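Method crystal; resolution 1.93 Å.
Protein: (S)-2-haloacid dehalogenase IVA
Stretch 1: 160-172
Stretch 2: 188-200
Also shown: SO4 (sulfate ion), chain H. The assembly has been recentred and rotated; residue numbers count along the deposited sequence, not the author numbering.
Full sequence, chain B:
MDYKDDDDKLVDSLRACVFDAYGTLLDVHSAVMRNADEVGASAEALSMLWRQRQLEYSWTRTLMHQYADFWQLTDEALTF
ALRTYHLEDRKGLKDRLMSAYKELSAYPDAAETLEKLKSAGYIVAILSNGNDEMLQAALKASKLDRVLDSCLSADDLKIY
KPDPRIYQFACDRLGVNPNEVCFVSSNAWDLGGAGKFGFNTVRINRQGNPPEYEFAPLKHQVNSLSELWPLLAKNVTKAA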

# COMPACT_ATOMS: atom_id res chain seq x y z
N TYR B 160 0.74 -3.47 -12.34
CA TYR B 160 0.50 -4.36 -11.20
C TYR B 160 -0.97 -4.49 -10.82
O TYR B 160 -1.78 -3.62 -11.13
N LYS B 161 -1.31 -5.58 -10.14
CA LYS B 161 -2.62 -5.72 -9.51
C LYS B 161 -2.78 -4.56 -8.50
O LYS B 161 -1.77 -4.09 -7.95
N PRO B 162 -4.02 -4.14 -8.20
CA PRO B 162 -5.32 -4.66 -8.73
C PRO B 162 -5.89 -3.90 -9.94
O PRO B 162 -7.11 -3.77 -10.06
N ASP B 163 -5.01 -3.33 -10.77
CA ASP B 163 -5.43 -2.60 -11.96
C ASP B 163 -6.15 -3.61 -12.85
O ASP B 163 -5.61 -4.70 -13.05
N PRO B 164 -7.36 -3.27 -13.36
CA PRO B 164 -8.10 -4.28 -14.14
C PRO B 164 -7.37 -4.82 -15.38
O PRO B 164 -7.67 -5.95 -15.79
N ARG B 165 -6.45 -4.06 -15.98
CA ARG B 165 -5.74 -4.57 -17.17
C ARG B 165 -5.01 -5.89 -16.93
O ARG B 165 -4.88 -6.68 -17.86
N ILE B 166 -4.53 -6.13 -15.70
CA ILE B 166 -3.87 -7.41 -15.41
C ILE B 166 -4.81 -8.63 -15.38
O ILE B 166 -4.44 -9.71 -15.86
N TYR B 167 -6.02 -8.46 -14.84
CA TYR B 167 -7.05 -9.49 -14.88
C TYR B 167 -7.53 -9.72 -16.33
O TYR B 167 -7.78 -10.86 -16.72
N GLN B 168 -7.65 -8.64 -17.11
CA GLN B 168 -8.02 -8.72 -18.53
C GLN B 168 -6.98 -9.50 -19.33
O GLN B 168 -7.34 -10.31 -20.18
N PHE B 169 -5.70 -9.24 -19.06
CA PHE B 169 -4.57 -10.00 -19.62
C PHE B 169 -4.74 -11.53 -19.47
O PHE B 169 -4.48 -12.28 -20.42
N ALA B 170 -5.16 -11.98 -18.28
CA ALA B 170 -5.44 -13.39 -18.01
C ALA B 170 -6.58 -13.93 -18.91
O ALA B 170 -6.46 -15.02 -19.46
N CYS B 171 -7.68 -13.18 -19.01
CA CYS B 171 -8.79 -13.52 -19.90
C CYS B 171 -8.29 -13.66 -21.33
O CYS B 171 -8.56 -14.67 -21.97
N ASP B 172 -7.57 -12.66 -21.81
CA ASP B 172 -6.96 -12.65 -23.15
C ASP B 172 -6.04 -13.85 -23.40
O ASP B 172 -6.20 -14.57 -24.39
N ALA B 188 -6.57 -9.85 0.17
CA ALA B 188 -7.87 -9.18 0.06
C ALA B 188 -7.96 -8.11 -1.03
O ALA B 188 -8.99 -7.98 -1.66
N TRP B 189 -6.87 -7.35 -1.26
CA TRP B 189 -6.83 -6.30 -2.29
C TRP B 189 -6.91 -6.92 -3.73
O TRP B 189 -7.47 -6.35 -4.63
N ASP B 190 -6.34 -8.10 -3.87
CA ASP B 190 -6.28 -8.86 -5.11
C ASP B 190 -7.67 -9.45 -5.39
O ASP B 190 -8.15 -9.38 -6.52
N LEU B 191 -8.31 -10.00 -4.37
CA LEU B 191 -9.74 -10.41 -4.47
C LEU B 191 -10.66 -9.21 -4.79
O LEU B 191 -11.60 -9.35 -5.53
N GLY B 192 -10.39 -8.06 -4.18
CA GLY B 192 -11.15 -6.85 -4.47
C GLY B 192 -11.05 -6.47 -5.93
O GLY B 192 -12.06 -6.27 -6.57
N GLY B 193 -9.82 -6.42 -6.46
CA GLY B 193 -9.59 -6.11 -7.87
C GLY B 193 -10.18 -7.13 -8.84
O GLY B 193 -10.84 -6.73 -9.80
N ALA B 194 -9.93 -8.42 -8.57
CA ALA B 194 -10.44 -9.52 -9.38
C ALA B 194 -11.96 -9.60 -9.38
O ALA B 194 -12.58 -9.86 -10.41
N GLY B 195 -12.56 -9.36 -8.22
CA GLY B 195 -14.02 -9.41 -8.04
C GLY B 195 -14.69 -8.25 -8.75
O GLY B 195 -15.69 -8.44 -9.49
N LYS B 196 -14.14 -7.05 -8.56
CA LYS B 196 -14.63 -5.88 -9.30
C LYS B 196 -14.49 -6.05 -10.82
O LYS B 196 -15.40 -5.71 -11.56
N PHE B 197 -13.38 -6.61 -11.28
CA PHE B 197 -13.21 -6.97 -12.68
C PHE B 197 -14.27 -7.97 -13.19
O PHE B 197 -14.70 -7.90 -14.36
N GLY B 198 -14.70 -8.89 -12.33
CA GLY B 198 -15.71 -9.87 -12.75
C GLY B 198 -15.39 -11.36 -12.60
O GLY B 198 -16.22 -12.20 -12.95
N PHE B 199 -14.19 -11.70 -12.10
CA PHE B 199 -13.88 -13.12 -11.81
C PHE B 199 -14.72 -13.59 -10.63
O PHE B 199 -15.11 -12.78 -9.83
N ASN B 200 -14.98 -14.90 -10.55
CA ASN B 200 -15.60 -15.52 -9.36
C ASN B 200 -14.52 -15.72 -8.30
O ASN B 200 -13.59 -16.50 -8.49

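The strongest polar link between the two stretches centres on Asp190, whose carboxylate is shared by two partners from the first stretch. Its t rotamer (chi1 -171°) brings the end of the side chain nearer than its sideways CA-to-CB bond would suggest. Lys161, with chi1 m and the rest of its chain extended (t, t, t), reaches in to form a salt bridge, NZ to Asp190 OD2 at 2.9 Å. The other oxygen accepts a short hydrogen bond from the phenol, Tyr167 OH to Asp190 OD1 at 2.6 Å, lying near the plane of the tyrosine ring. An aspartate suits this buried place because its two oxygens can serve a cation and a hydroxyl at once. Lys161 NZ also donates to the sulfate ion, 2.8 Å from NZ to SO4 O3; the ion probably comes from the crystallisation liquor.

A second polar link runs through water 1, which donates to Pro162 O (2.9 Å from the water O) and to Gly193 O (2.8 Å), tying the loop backbone to the helix. Close by, Pro162, preceded by a cis peptide bond, lays its CB 3.7 Å from Gly193 CA. Glycine fits here because a CB would point toward the first stretch and clash with Pro162 CB and Tyr167 OH. Trp189, chi1 p, swings its indole in so that Lys161 CB meets the ring edge, 3.7 Å from Trp189 CZ3.

The two helices cross at -64°, with axes 9.4 Å apart at closest approach, and each sends a large aromatic into the other. Tyr167 (chi1 m) is a knob among Asp190, Gly193, Ala194 and Phe197; its flat ring lies against the small Ala194, whose CB sits over the face, 3.8 Å from Tyr167 CE1. In return, Phe197 (chi1 t) fills a hole made by Pro164, Tyr167, Gln168 and Cys171. Tyr167 CB packs over the phenylalanine face, 3.5 Å from Phe197 CD2, while Pro164 CB approaches Phe197 CD1 at 4.0 Å.

Beyond the helix end, Gly198 takes a positive phi that would jam a CB against the preceding carbonyl. The CA-to-CB bond of Phe199 (chi1 m) points toward the first stretch, and its ring reaches Tyr167 O, 3.4 Å from Phe199 CZ. Cys171, also m, places its polarisable sulfur at the edges of both phenylalanine rings, with SG 3.6 Å from Phe197 CE2 and 3.5 Å from Phe199 CE1. Ala170 adds a small apolar contact at the ring edge, CB 4.2 Å from Phe199 CZ.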

# COMPACT_ATOMS: atom_id res chain seq x y z
CB TYR B 160 1.31 -3.85 -10.00
CG TYR B 160 2.78 -4.18 -10.08
CD1 TYR B 160 3.73 -3.16 -10.14
CD2 TYR B 160 3.23 -5.51 -10.05
CE1 TYR B 160 5.09 -3.46 -10.16
CE2 TYR B 160 4.58 -5.81 -10.06
CZ TYR B 160 5.48 -4.79 -10.12
OH TYR B 160 6.80 -5.08 -10.16
CB LYS B 161 -2.66 -7.05 -8.73
CG LYS B 161 -2.59 -8.29 -9.57
CD LYS B 161 -2.19 -9.44 -8.64
CE LYS B 161 -2.45 -10.79 -9.26
NZ LYS B 161 -2.24 -11.88 -8.21
CB PRO B 162 -6.26 -4.48 -7.52
CG PRO B 162 -5.70 -3.28 -6.78
CD PRO B 162 -4.24 -3.13 -7.14
CB ASP B 163 -4.20 -2.09 -12.73
CG ASP B 163 -4.57 -1.21 -13.88
OD1 ASP B 163 -5.14 -1.70 -14.88
OD2 ASP B 163 -4.34 0.00 -13.77
CB PRO B 164 -9.38 -3.55 -14.52
CG PRO B 164 -9.01 -2.01 -14.44
CD PRO B 164 -8.12 -2.01 -13.24
CB ARG B 165 -4.79 -3.54 -17.80
CG ARG B 165 -5.48 -2.26 -18.29
CD ARG B 165 -5.08 -1.12 -17.36
NE ARG B 165 -4.13 -0.29 -18.01
CZ ARG B 165 -3.36 0.66 -17.48
NH1 ARG B 165 -3.28 0.94 -16.18
NH2 ARG B 165 -2.61 1.31 -18.33
CB ILE B 166 -2.93 -7.36 -14.17
CG1 ILE B 166 -2.03 -8.62 -14.17
CG2 ILE B 166 -3.74 -7.22 -12.87
CD1 ILE B 166 -1.01 -8.69 -13.00
CB TYR B 167 -8.23 -9.14 -13.93
CG TYR B 167 -7.72 -8.86 -12.51
CD1 TYR B 167 -7.13 -9.88 -11.75
CD2 TYR B 167 -7.78 -7.57 -11.97
CE1 TYR B 167 -6.64 -9.64 -10.46
CE2 TYR B 167 -7.27 -7.31 -10.66
CZ TYR B 167 -6.71 -8.37 -9.92
OH TYR B 167 -6.19 -8.17 -8.66
CB GLN B 168 -8.22 -7.32 -19.13
CG GLN B 168 -8.70 -7.31 -20.60
CD GLN B 168 -10.04 -7.99 -20.76
OE1 GLN B 168 -10.17 -8.96 -21.49
NE2 GLN B 168 -11.04 -7.51 -20.06
CB PHE B 169 -3.24 -9.51 -19.00
CG PHE B 169 -2.01 -10.21 -19.54
CD1 PHE B 169 -1.57 -10.00 -20.86
CD2 PHE B 169 -1.26 -11.06 -18.72
CE1 PHE B 169 -0.39 -10.65 -21.35
CE2 PHE B 169 -0.11 -11.71 -19.21
CZ PHE B 169 0.32 -11.50 -20.52
CB ALA B 170 -5.78 -13.61 -16.48
CB CYS B 171 -9.88 -12.45 -19.87
SG CYS B 171 -10.73 -12.40 -18.33
CB ASP B 172 -6.23 -11.33 -23.45
CG ASP B 172 -7.16 -10.13 -23.46
OD1 ASP B 172 -8.40 -10.26 -23.47
OD2 ASP B 172 -6.64 -9.01 -23.44
CB ALA B 188 -8.33 -8.62 1.44
CB TRP B 189 -5.54 -5.42 -2.11
CG TRP B 189 -4.28 -6.19 -1.93
CD1 TRP B 189 -3.72 -6.55 -0.74
CD2 TRP B 189 -3.46 -6.79 -2.96
NE1 TRP B 189 -2.60 -7.31 -0.95
CE2 TRP B 189 -2.41 -7.48 -2.30
CE3 TRP B 189 -3.50 -6.80 -4.38
CZ2 TRP B 189 -1.40 -8.20 -2.99
CZ3 TRP B 189 -2.47 -7.53 -5.08
CH2 TRP B 189 -1.44 -8.21 -4.37
CB ASP B 190 -5.22 -9.95 -4.95
CG ASP B 190 -4.90 -10.70 -6.25
OD1 ASP B 190 -5.20 -10.20 -7.37
OD2 ASP B 190 -4.31 -11.82 -6.12
CB LEU B 191 -10.22 -11.16 -3.21
CG LEU B 191 -9.39 -12.43 -2.92
CD1 LEU B 191 -9.40 -12.69 -1.42
CD2 LEU B 191 -9.88 -13.62 -3.74
CB ALA B 194 -9.84 -10.87 -8.85
CB LYS B 196 -13.97 -4.59 -8.86
CG LYS B 196 -14.76 -3.38 -9.35
CD LYS B 196 -14.11 -2.12 -8.95
CE LYS B 196 -14.47 -1.05 -9.96
NZ LYS B 196 -15.88 -0.67 -9.76
CB PHE B 197 -11.78 -7.51 -12.94
CG PHE B 197 -11.55 -7.95 -14.36
CD1 PHE B 197 -11.31 -6.99 -15.35
CD2 PHE B 197 -11.61 -9.30 -14.71
CE1 PHE B 197 -11.13 -7.36 -16.70
CE2 PHE B 197 -11.42 -9.70 -16.04
CZ PHE B 197 -11.20 -8.72 -17.04
CB PHE B 199 -12.44 -13.33 -11.41
CG PHE B 199 -11.44 -13.14 -12.51
CD1 PHE B 199 -11.81 -13.21 -13.86
CD2 PHE B 199 -10.10 -12.91 -12.19
CE1 PHE B 199 -10.83 -13.06 -14.90
CE2 PHE B 199 -9.11 -12.75 -13.20
CZ PHE B 199 -9.49 -12.85 -14.57
CB ASN B 200 -16.28 -16.86 -9.72
CG ASN B 200 -17.33 -16.69 -10.82
OD1 ASN B 200 -18.41 -16.16 -10.56
ND2 ASN B 200 -17.00 -17.10 -12.04
S SO4 H . 1.24 -12.06 -6.42
O1 SO4 H . 1.48 -13.45 -6.71
O2 SO4 H . 2.49 -11.33 -6.24
O3 SO4 H . 0.40 -11.43 -7.41
O4 SO4 H . 0.54 -12.08 -5.13
O HOH W 1 -9.70 -4.52 -11.01